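Local atomic coordinates of ABC transporter, periplasmic substrate-binding protein (PDB entry 2HPG), a protein that probably binds a small solute in the periplasm and delivers it to a tripartite ATP-independent (TRAP) membrane transporter. Residues K32-K37 / Q246-E251; E60-R63 / G69-T72; A75-Y80 / I228-V233; K122-E125 / K131-S134. All blocks are in the same frame, centred on the assembly; numbering follows the deposited sequence. Where two conformers were deposited one is given.

Contact 1: K32-K37 / Q246-E251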
# COMPACT_ATOMS: atom_id res chain seq x y z
N LYS A 32 -2.73 -20.61 6.45
CA LYS A 32 -2.31 -21.95 6.87
C LYS A 32 -1.83 -21.98 8.34
O LYS A 32 -2.19 -22.90 9.07
CB LYS A 32 -1.26 -22.47 5.89
CG LYS A 32 -0.87 -23.91 6.09
CD LYS A 32 -0.20 -24.47 4.82
CE LYS A 32 -1.23 -24.96 3.78
NZ LYS A 32 -0.62 -25.49 2.50
N ALA A 33 -1.09 -20.95 8.77
CA ALA A 33 -0.60 -20.83 10.15
C ALA A 33 -1.71 -20.60 11.18
O ALA A 33 -1.71 -21.22 12.24
CB ALA A 33 0.46 -19.70 10.25
N VAL A 34 -2.66 -19.70 10.87
CA VAL A 34 -3.86 -19.52 11.72
C VAL A 34 -4.68 -20.80 11.85
O VAL A 34 -5.14 -21.13 12.92
CB VAL A 34 -4.74 -18.38 11.20
CG1 VAL A 34 -6.11 -18.38 11.90
CG2 VAL A 34 -4.04 -17.07 11.41
N GLU A 35 -4.84 -21.51 10.74
CA GLU A 35 -5.55 -22.78 10.74
C GLU A 35 -4.84 -23.79 11.64
O GLU A 35 -5.48 -24.45 12.45
CB GLU A 35 -5.71 -23.30 9.30
CG GLU A 35 -6.85 -22.58 8.57
CD GLU A 35 -6.76 -22.64 7.05
OE1 GLU A 35 -6.03 -23.50 6.52
OE2 GLU A 35 -7.44 -21.83 6.40
N GLU A 36 -3.52 -23.91 11.49
CA GLU A 36 -2.71 -24.81 12.31
C GLU A 36 -2.81 -24.48 13.80
O GLU A 36 -3.12 -25.34 14.62
CB GLU A 36 -1.25 -24.78 11.86
CG GLU A 36 -1.03 -25.49 10.52
CD GLU A 36 0.37 -25.29 9.98
OE1 GLU A 36 1.19 -24.65 10.67
OE2 GLU A 36 0.65 -25.78 8.86
N LYS A 37 -2.55 -23.22 14.14
CA LYS A 37 -2.52 -22.80 15.54
C LYS A 37 -3.88 -22.69 16.24
O LYS A 37 -3.94 -22.56 17.47
CB LYS A 37 -1.77 -21.47 15.65
CG LYS A 37 -0.30 -21.59 15.22
CD LYS A 37 0.54 -20.43 15.73
CE LYS A 37 1.93 -20.42 15.10
NZ LYS A 37 2.56 -21.79 14.97
N GLN A 246 -8.09 -14.33 18.49
CA GLN A 246 -7.85 -12.95 18.12
C GLN A 246 -6.35 -12.65 18.06
O GLN A 246 -5.87 -12.02 17.11
CB GLN A 246 -8.55 -12.01 19.12
CG GLN A 246 -10.06 -12.04 19.05
CD GLN A 246 -10.74 -11.05 19.99
OE1 GLN A 246 -11.94 -11.13 20.22
NE2 GLN A 246 -9.98 -10.12 20.54
N LYS A 247 -5.62 -13.12 19.06
CA LYS A 247 -4.18 -12.88 19.15
C LYS A 247 -3.40 -13.66 18.10
O LYS A 247 -2.47 -13.11 17.52
CB LYS A 247 -3.62 -13.21 20.54
CG LYS A 247 -3.82 -12.09 21.55
CD LYS A 247 -2.97 -12.29 22.81
CE LYS A 247 -3.37 -11.31 23.91
NZ LYS A 247 -2.35 -11.24 25.03
N ILE A 248 -3.76 -14.92 17.88
CA ILE A 248 -3.14 -15.72 16.84
C ILE A 248 -3.31 -15.09 15.45
O ILE A 248 -2.37 -15.03 14.66
CB ILE A 248 -3.74 -17.13 16.78
CG1 ILE A 248 -3.32 -17.94 18.03
CG2 ILE A 248 -3.27 -17.88 15.51
CD1 ILE A 248 -4.27 -19.06 18.37
N ILE A 249 -4.51 -14.63 15.15
CA ILE A 249 -4.78 -14.06 13.83
C ILE A 249 -3.92 -12.81 13.57
O ILE A 249 -3.27 -12.72 12.52
CB ILE A 249 -6.26 -13.71 13.63
CG1 ILE A 249 -7.11 -14.98 13.59
CG2 ILE A 249 -6.46 -13.00 12.32
CD1 ILE A 249 -8.60 -14.73 13.75
N GLU A 250 -3.92 -11.87 14.52
CA GLU A 250 -3.13 -10.64 14.39
C GLU A 250 -1.63 -10.86 14.38
O GLU A 250 -0.93 -10.21 13.62
CB GLU A 250 -3.41 -9.70 15.56
CG GLU A 250 -4.77 -9.12 15.58
CD GLU A 250 -5.00 -8.28 16.83
OE1 GLU A 250 -4.86 -8.81 17.95
OE2 GLU A 250 -5.33 -7.07 16.69
N GLU A 251 -1.15 -11.73 15.26
CA GLU A 251 0.30 -12.02 15.38
C GLU A 251 0.83 -12.75 14.17
O GLU A 251 1.92 -12.46 13.70
CB GLU A 251 0.59 -12.90 16.62
CG GLU A 251 0.46 -12.15 17.94
CD GLU A 251 0.75 -13.04 19.14
OE1 GLU A 251 0.97 -14.26 18.97
OE2 GLU A 251 0.74 -12.49 20.26

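Contact 2: E60-R63 / G69-T72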
# COMPACT_ATOMS: atom_id res chain seq x y z
N GLU A 60 -18.72 -1.34 3.54
CA GLU A 60 -20.09 -1.55 3.98
C GLU A 60 -20.30 -2.99 4.48
O GLU A 60 -21.08 -3.22 5.40
CB GLU A 60 -21.09 -1.17 2.87
CG GLU A 60 -22.54 -0.92 3.34
CD GLU A 60 -22.70 0.25 4.35
OE1 GLU A 60 -22.58 0.01 5.58
OE2 GLU A 60 -22.99 1.40 3.91
N GLN A 61 -19.58 -3.95 3.90
CA GLN A 61 -19.59 -5.34 4.35
C GLN A 61 -18.96 -5.48 5.73
O GLN A 61 -19.52 -6.14 6.61
CB GLN A 61 -18.85 -6.22 3.36
CG GLN A 61 -19.49 -6.26 2.00
CD GLN A 61 -18.67 -6.97 0.95
OE1 GLN A 61 -18.31 -6.38 -0.06
NE2 GLN A 61 -18.38 -8.25 1.18
N ILE A 62 -17.79 -4.87 5.90
CA ILE A 62 -17.10 -4.77 7.20
C ILE A 62 -18.02 -4.16 8.28
O ILE A 62 -18.10 -4.67 9.39
CB ILE A 62 -15.79 -3.92 7.09
CG1 ILE A 62 -14.78 -4.57 6.12
CG2 ILE A 62 -15.17 -3.67 8.46
CD1 ILE A 62 -14.12 -5.80 6.65
N ARG A 63 -18.69 -3.06 7.94
CA ARG A 63 -19.66 -2.39 8.84
C ARG A 63 -20.84 -3.32 9.16
O ARG A 63 -21.30 -3.38 10.30
CB ARG A 63 -20.17 -1.08 8.22
CG ARG A 63 -20.20 0.12 9.17
CD ARG A 63 -21.39 0.08 10.13
NE ARG A 63 -21.23 1.04 11.23
CZ ARG A 63 -20.68 0.78 12.42
NH1 ARG A 63 -20.21 -0.43 12.71
NH2 ARG A 63 -20.61 1.73 13.33
N GLY A 69 -12.64 -9.95 5.13
CA GLY A 69 -11.54 -9.03 5.31
C GLY A 69 -11.03 -8.52 3.99
O GLY A 69 -11.35 -9.10 2.93
N TRP A 70 -10.26 -7.44 4.03
CA TRP A 70 -9.68 -6.88 2.82
C TRP A 70 -8.27 -6.36 3.05
O TRP A 70 -7.95 -5.80 4.11
CB TRP A 70 -10.53 -5.73 2.26
CG TRP A 70 -11.95 -6.08 2.10
CD1 TRP A 70 -12.98 -5.77 2.95
CD2 TRP A 70 -12.54 -6.80 1.01
NE1 TRP A 70 -14.16 -6.28 2.47
CE2 TRP A 70 -13.92 -6.91 1.27
CE3 TRP A 70 -12.03 -7.37 -0.16
CZ2 TRP A 70 -14.80 -7.56 0.40
CZ3 TRP A 70 -12.90 -8.03 -1.02
CH2 TRP A 70 -14.27 -8.12 -0.74
N ASN A 71 -7.45 -6.55 2.02
CA ASN A 71 -6.18 -5.89 1.86
C ASN A 71 -6.49 -4.53 1.26
O ASN A 71 -6.80 -4.44 0.08
CB ASN A 71 -5.31 -6.71 0.90
CG ASN A 71 -4.02 -6.01 0.48
OD1 ASN A 71 -3.20 -5.66 1.31
ND2 ASN A 71 -3.82 -5.86 -0.83
N THR A 72 -6.44 -3.48 2.07
CA THR A 72 -6.75 -2.13 1.57
C THR A 72 -5.58 -1.18 1.89
O THR A 72 -4.45 -1.63 2.02
CB THR A 72 -8.10 -1.66 2.14
OG1 THR A 72 -8.47 -0.40 1.55
CG2 THR A 72 -8.04 -1.53 3.64

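Contact 3: A75-Y80 / I228-V233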
# COMPACT_ATOMS: atom_id res chain seq x y z
N ALA A 75 -5.28 5.35 2.22
CA ALA A 75 -5.96 6.25 1.32
C ALA A 75 -7.46 5.94 1.34
O ALA A 75 -8.29 6.82 1.13
CB ALA A 75 -5.38 6.15 -0.09
N ARG A 76 -7.80 4.67 1.57
CA ARG A 76 -9.20 4.26 1.75
C ARG A 76 -9.66 4.54 3.19
O ARG A 76 -10.64 5.25 3.41
CB ARG A 76 -9.34 2.76 1.40
CG ARG A 76 -10.64 2.08 1.84
CD ARG A 76 -11.74 2.24 0.82
NE ARG A 76 -11.51 1.35 -0.33
CZ ARG A 76 -12.45 1.00 -1.22
NH1 ARG A 76 -13.69 1.45 -1.10
NH2 ARG A 76 -12.13 0.19 -2.23
N LEU A 77 -8.95 4.01 4.17
CA LEU A 77 -9.35 4.20 5.57
C LEU A 77 -9.39 5.67 5.97
O LEU A 77 -10.14 6.06 6.85
CB LEU A 77 -8.41 3.44 6.50
CG LEU A 77 -8.38 1.94 6.25
CD1 LEU A 77 -7.46 1.26 7.26
CD2 LEU A 77 -9.79 1.37 6.31
N GLY A 78 -8.55 6.48 5.32
CA GLY A 78 -8.52 7.91 5.55
C GLY A 78 -9.78 8.62 5.10
O GLY A 78 -9.95 9.81 5.39
N MSE A 79 -10.65 7.93 4.37
CA MSE A 79 -11.98 8.45 4.04
C MSE A 79 -12.87 8.47 5.27
O MSE A 79 -13.82 9.21 5.33
CB MSE A 79 -12.68 7.58 3.00
CG MSE A 79 -12.07 7.60 1.61
SE MSE A 79 -13.16 6.53 0.37
CE MSE A 79 -12.31 7.19 -1.28
N TYR A 80 -12.55 7.63 6.25
CA TYR A 80 -13.37 7.44 7.45
C TYR A 80 -12.80 8.19 8.64
O TYR A 80 -13.46 9.12 9.13
CB TYR A 80 -13.54 5.95 7.72
CG TYR A 80 -14.17 5.30 6.52
CD1 TYR A 80 -15.54 5.35 6.32
CD2 TYR A 80 -13.38 4.73 5.54
CE1 TYR A 80 -16.11 4.81 5.20
CE2 TYR A 80 -13.93 4.19 4.41
CZ TYR A 80 -15.30 4.23 4.24
OH TYR A 80 -15.83 3.67 3.12
N ILE A 228 1.97 1.13 1.83
CA ILE A 228 1.68 0.42 3.05
C ILE A 228 0.24 -0.04 2.98
O ILE A 228 -0.68 0.78 2.90
CB ILE A 228 1.84 1.35 4.28
CG1 ILE A 228 3.25 1.94 4.34
CG2 ILE A 228 1.52 0.58 5.56
CD1 ILE A 228 3.32 3.18 5.27
N ASN A 229 0.04 -1.35 2.99
CA ASN A 229 -1.31 -1.88 2.98
C ASN A 229 -1.82 -2.10 4.39
O ASN A 229 -1.04 -2.44 5.31
CB ASN A 229 -1.39 -3.16 2.17
CG ASN A 229 -1.28 -2.92 0.68
OD1 ASN A 229 -0.29 -3.29 0.05
ND2 ASN A 229 -2.29 -2.27 0.11
N PHE A 230 -3.12 -1.90 4.56
CA PHE A 230 -3.81 -2.15 5.82
C PHE A 230 -4.72 -3.35 5.66
O PHE A 230 -5.44 -3.45 4.69
CB PHE A 230 -4.63 -0.94 6.22
CG PHE A 230 -3.83 0.12 6.87
CD1 PHE A 230 -4.05 0.45 8.19
CD2 PHE A 230 -2.81 0.77 6.18
CE1 PHE A 230 -3.30 1.43 8.80
CE2 PHE A 230 -2.05 1.74 6.79
CZ PHE A 230 -2.31 2.07 8.11
N GLU A 231 -4.66 -4.27 6.61
CA GLU A 231 -5.38 -5.53 6.52
C GLU A 231 -6.51 -5.47 7.53
O GLU A 231 -6.27 -5.40 8.73
CB GLU A 231 -4.42 -6.70 6.81
CG GLU A 231 -3.12 -6.65 6.00
CD GLU A 231 -3.35 -6.60 4.50
OE1 GLU A 231 -4.30 -7.28 4.07
OE2 GLU A 231 -2.60 -5.89 3.77
N ILE A 232 -7.74 -5.42 7.03
CA ILE A 232 -8.90 -5.15 7.88
C ILE A 232 -9.88 -6.32 7.91
O ILE A 232 -9.96 -7.10 6.95
CB ILE A 232 -9.64 -3.84 7.47
CG1 ILE A 232 -10.26 -3.95 6.07
CG2 ILE A 232 -8.67 -2.66 7.53
CD1 ILE A 232 -11.14 -2.76 5.69
N VAL A 233 -10.59 -6.45 9.03
CA VAL A 233 -11.74 -7.34 9.19
C VAL A 233 -12.86 -6.61 9.94
O VAL A 233 -12.65 -5.52 10.48
CB VAL A 233 -11.42 -8.67 9.94
CG1 VAL A 233 -10.48 -9.57 9.14
CG2 VAL A 233 -10.85 -8.41 11.36

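Contact 4: K122-E125 / K131-S134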
# COMPACT_ATOMS: atom_id res chain seq x y z
N LYS A 122 -8.82 2.84 17.30
CA LYS A 122 -9.97 2.71 18.18
C LYS A 122 -11.18 3.42 17.60
O LYS A 122 -12.29 2.94 17.75
CB LYS A 122 -9.65 3.30 19.56
CG LYS A 122 -10.71 3.03 20.61
CD LYS A 122 -10.19 3.39 21.99
CE LYS A 122 -11.21 3.13 23.09
NZ LYS A 122 -10.60 3.39 24.43
N GLU A 123 -10.95 4.57 16.95
CA GLU A 123 -12.01 5.31 16.25
C GLU A 123 -12.53 4.54 15.04
O GLU A 123 -13.72 4.58 14.75
CB GLU A 123 -11.53 6.69 15.79
CG GLU A 123 -11.17 7.62 16.95
CD GLU A 123 -10.51 8.95 16.53
OE1 GLU A 123 -10.31 9.20 15.31
OE2 GLU A 123 -10.21 9.75 17.44
N LEU A 124 -11.64 3.86 14.32
CA LEU A 124 -12.05 3.05 13.17
C LEU A 124 -12.95 1.92 13.64
O LEU A 124 -13.95 1.61 13.00
CB LEU A 124 -10.84 2.48 12.42
CG LEU A 124 -10.20 3.36 11.34
CD1 LEU A 124 -8.92 2.68 10.82
CD2 LEU A 124 -11.17 3.64 10.19
N GLU A 125 -12.57 1.30 14.74
CA GLU A 125 -13.31 0.19 15.30
C GLU A 125 -14.67 0.63 15.85
O GLU A 125 -15.71 0.08 15.47
CB GLU A 125 -12.48 -0.47 16.39
CG GLU A 125 -13.03 -1.78 16.92
CD GLU A 125 -11.94 -2.67 17.47
OE1 GLU A 125 -10.82 -2.15 17.73
OE2 GLU A 125 -12.18 -3.90 17.64
N LYS A 131 -11.78 -3.24 12.04
CA LYS A 131 -10.65 -3.71 12.82
C LYS A 131 -9.43 -3.85 11.89
O LYS A 131 -9.47 -4.60 10.90
CB LYS A 131 -10.99 -5.06 13.45
CG LYS A 131 -9.85 -5.82 14.12
CD LYS A 131 -9.31 -5.05 15.31
CE LYS A 131 -8.10 -5.73 15.88
NZ LYS A 131 -7.58 -5.00 17.07
N VAL A 132 -8.36 -3.12 12.21
CA VAL A 132 -7.07 -3.30 11.54
C VAL A 132 -6.30 -4.46 12.19
O VAL A 132 -5.97 -4.40 13.37
CB VAL A 132 -6.25 -1.97 11.60
CG1 VAL A 132 -4.87 -2.12 10.95
CG2 VAL A 132 -7.01 -0.85 10.93
N LEU A 133 -6.05 -5.54 11.44
CA LEU A 133 -5.28 -6.65 11.97
C LEU A 133 -3.78 -6.40 11.82
O LEU A 133 -2.96 -6.92 12.59
CB LEU A 133 -5.61 -7.94 11.21
CG LEU A 133 -6.98 -8.58 11.40
CD1 LEU A 133 -7.07 -9.74 10.44
CD2 LEU A 133 -7.15 -9.07 12.83
N SER A 134 -3.42 -5.64 10.79
CA SER A 134 -2.02 -5.35 10.51
C SER A 134 -1.85 -4.27 9.45
O SER A 134 -2.70 -4.13 8.55
CB SER A 134 -1.31 -6.62 10.05
OG SER A 134 0.07 -6.36 9.80

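Contact 1: K32-K37 / Q246-E251
Ile-248 and Val-34 bring no ring or amide to this contact; the flat groups met across it are backbone carbonyls, one on each helix, and each is approached by a methyl. Ile-248 CD1 comes within 3.6 Å of Lys-37 O, and Val-34 CG2 lies 4.2 Å from Ile-248 O. The rest is carbon on carbon. With CG1 of Ile-248 opposite its carbonyl carbon (chi1 -69°), its two branches divide the work: CD1 takes the carbonyl of Lys-37, while CG2 rests on Lys-37 CB at 3.9 Å. The remaining length of the Lys-37 side chain leads away from the helix it faces, leaving its CB at the margin of the contact. Val-34 lies across Ile-249 at a slant: Val-34 CG1 touches Ile-249 CG1 at 3.9 Å, and Val-34 CG2 sits equally near Ile-249 CA. Segments 32-37 and 246-251 run nearly antiparallel, at 155°, their axes 9.5 Å apart at closest approach. Val-34 also packs on Val-42 and Ile-44 of strand 42-47, and Trp-30 NE1 donates a hydrogen bond to Ile-249 O. With no polar bond between the two segments, the fit rests on the shape and burial of branched aliphatic groups, and Lys-37 at its edge is exposed.

Contact 2: E60-R63 / G69-T72
Ile-62 and Trp-70 make the apolar part of this contact. The isoleucine comes to the edge of the indole, near its plane, with Ile-62 CG1 3.8 Å from Trp-70 CD1 and 4.1 Å from Trp-70 NE1; the two side chains lie alongside and run in opposite directions. A chi2 of -73° folds the end of Ile-62 out of the extended form, which lets CD1 touch Trp-70 CD1 at 3.9 Å and also reach Gly-69 CA at 4.3 Å. Ile-62 further packs on Val-68 and Ile-232, so it is buried between helix and sheet. These residues belong to a beta-alpha-beta crossover: strand 42-47 leads through helix 58-64 to strand 68-73, parallel to it, with strand 9-14 lying between the two strands in the sheet. The second kind of interaction is an amide meeting an aromatic edge. Gln-61, extended beyond CG, crosses the indole at about a right angle, its amide plane turned 83° from the ring. Gln-61 NE2 lies at the benzene-side edge, near the ring plane, 3.7 Å from Trp-70 CZ2, and Gln-61 OE1 is as close to that carbon. With an alanine at Trp-70, the Gln-61 amide is likely to be set free to turn, and a gap would open beside Ile-62 CG1. The strand itself is held by its sheet neighbours: Gly-69 pairs with Arg-12 and Gly-14, Trp-70 with Ile-232. The indole ring also meets that of His-15, their planes about 55° apart.

Contact 3: A75-Y80 / I228-V233
Leu-77 reaches Phe-230 through a chi1 of -60°, which sets CG opposite the carbonyl carbon, and a chi2 of -178°, which carries CD1 straight out toward the strand. Phe-230 has its own CG opposite the carbonyl carbon, which turns the ring to bring CG and CD1 beside the leucine methyl. That single methyl does all the touching: Leu-77 CD1 lies 3.6 Å from Phe-230 CD1, and the same Leu-77 CD1 is 3.7 Å from Phe-230 CB. Leu-77 CD1 is also 3.8 Å from Phe-230 CG, meeting the base of the ring obliquely. A second residue on the same side of the strand completes the seat, with Ile-232 CG2 4.1 Å from Leu-77 CD1. Phe-230 and Ile-232 are two positions apart in an extended strand and both point toward the 75-80 segment, while Glu-231 between them points away. The leucine methyl therefore rests against two strand side chains, in a buried contact made by carbon atoms alone. Around it, Phe-230 also packs on Ile-84 and Val-132 and meets the ring of Phe-135 with the planes about 20° apart; Ile-232 reaches Ile-59 and Ile-62 of helix 58-64. The contact lays the short helix 74-77 on the mixed sheet of this alpha/beta solute-binding fold, where strand 218-234, antiparallel to both 68-73 and 130-146, is probably one of the long strands running between the two domains.

Contact 4: K122-E125 / K131-S134
Leu-124, Glu-125, Lys-131 and Val-132 meet where helix 115-128 turns back into strand 130-146, a tight helix-to-strand junction fastened also by a backbone hydrogen bond between Leu-124 and Ile-130. One half is apolar: Leu-124 CD1 meets Val-132 CG2 at 4.0 Å, methyl against methyl. Leu-124 also packs on Tyr-80, Val-81 and Ile-84, and Val-132 on Phe-230, so this half joins the core. The other half lies nearer solvent. Glu-125 and Lys-131 run side by side, pointing the same way. Glu-125 is extended beyond CG, whereas Lys-131 bends at chi2 (64°), which draws its CD alongside the carboxylate, 3.9 Å from Glu-125 OE2 and 4.1 Å from Glu-125 OE1. The charged ends stay apart: Lys-131 NZ is 4.4 Å from Glu-125 OE1, too far for a salt bridge, and makes its bridge with Glu-250 of helix 243-278 instead. The ammonium lies between Glu-250 and Glu-125, and Glu-125 probably adds a weaker attraction at longer range. Farther along the strand, Ser-134 OG is hydrogen-bonded to Asp-254 and to the backbone N of Tyr-136. Leu-133 and Ser-134 both pair with Glu-231 through the backbone, a classic beta bulge just beyond the junction, in the antiparallel pairing of strands 130-146 and 218-234.

Contacts 2, 3 and 4 bear on one sheet. Strand 218-234 of contact 3 is bonded on one side to contact 2, Thr-72 N to Phe-230 O at 2.8 Å, and on another to contact 4, Leu-133 N to Glu-231 O at 2.7 Å; both neighbours have centres about 9 Å from that of contact 3. Contact 1 lies farther out and joins this layer through contact 4, where Lys-131 NZ and Glu-250 OE2 form a salt bridge of 3.1 Å and Leu-133 packs on Ile-249. It does not touch contacts 2 or 3, whose centres are about 19 and 21 Å from its own. Contact 3 sits closest to the chain's centre, about 9 Å away.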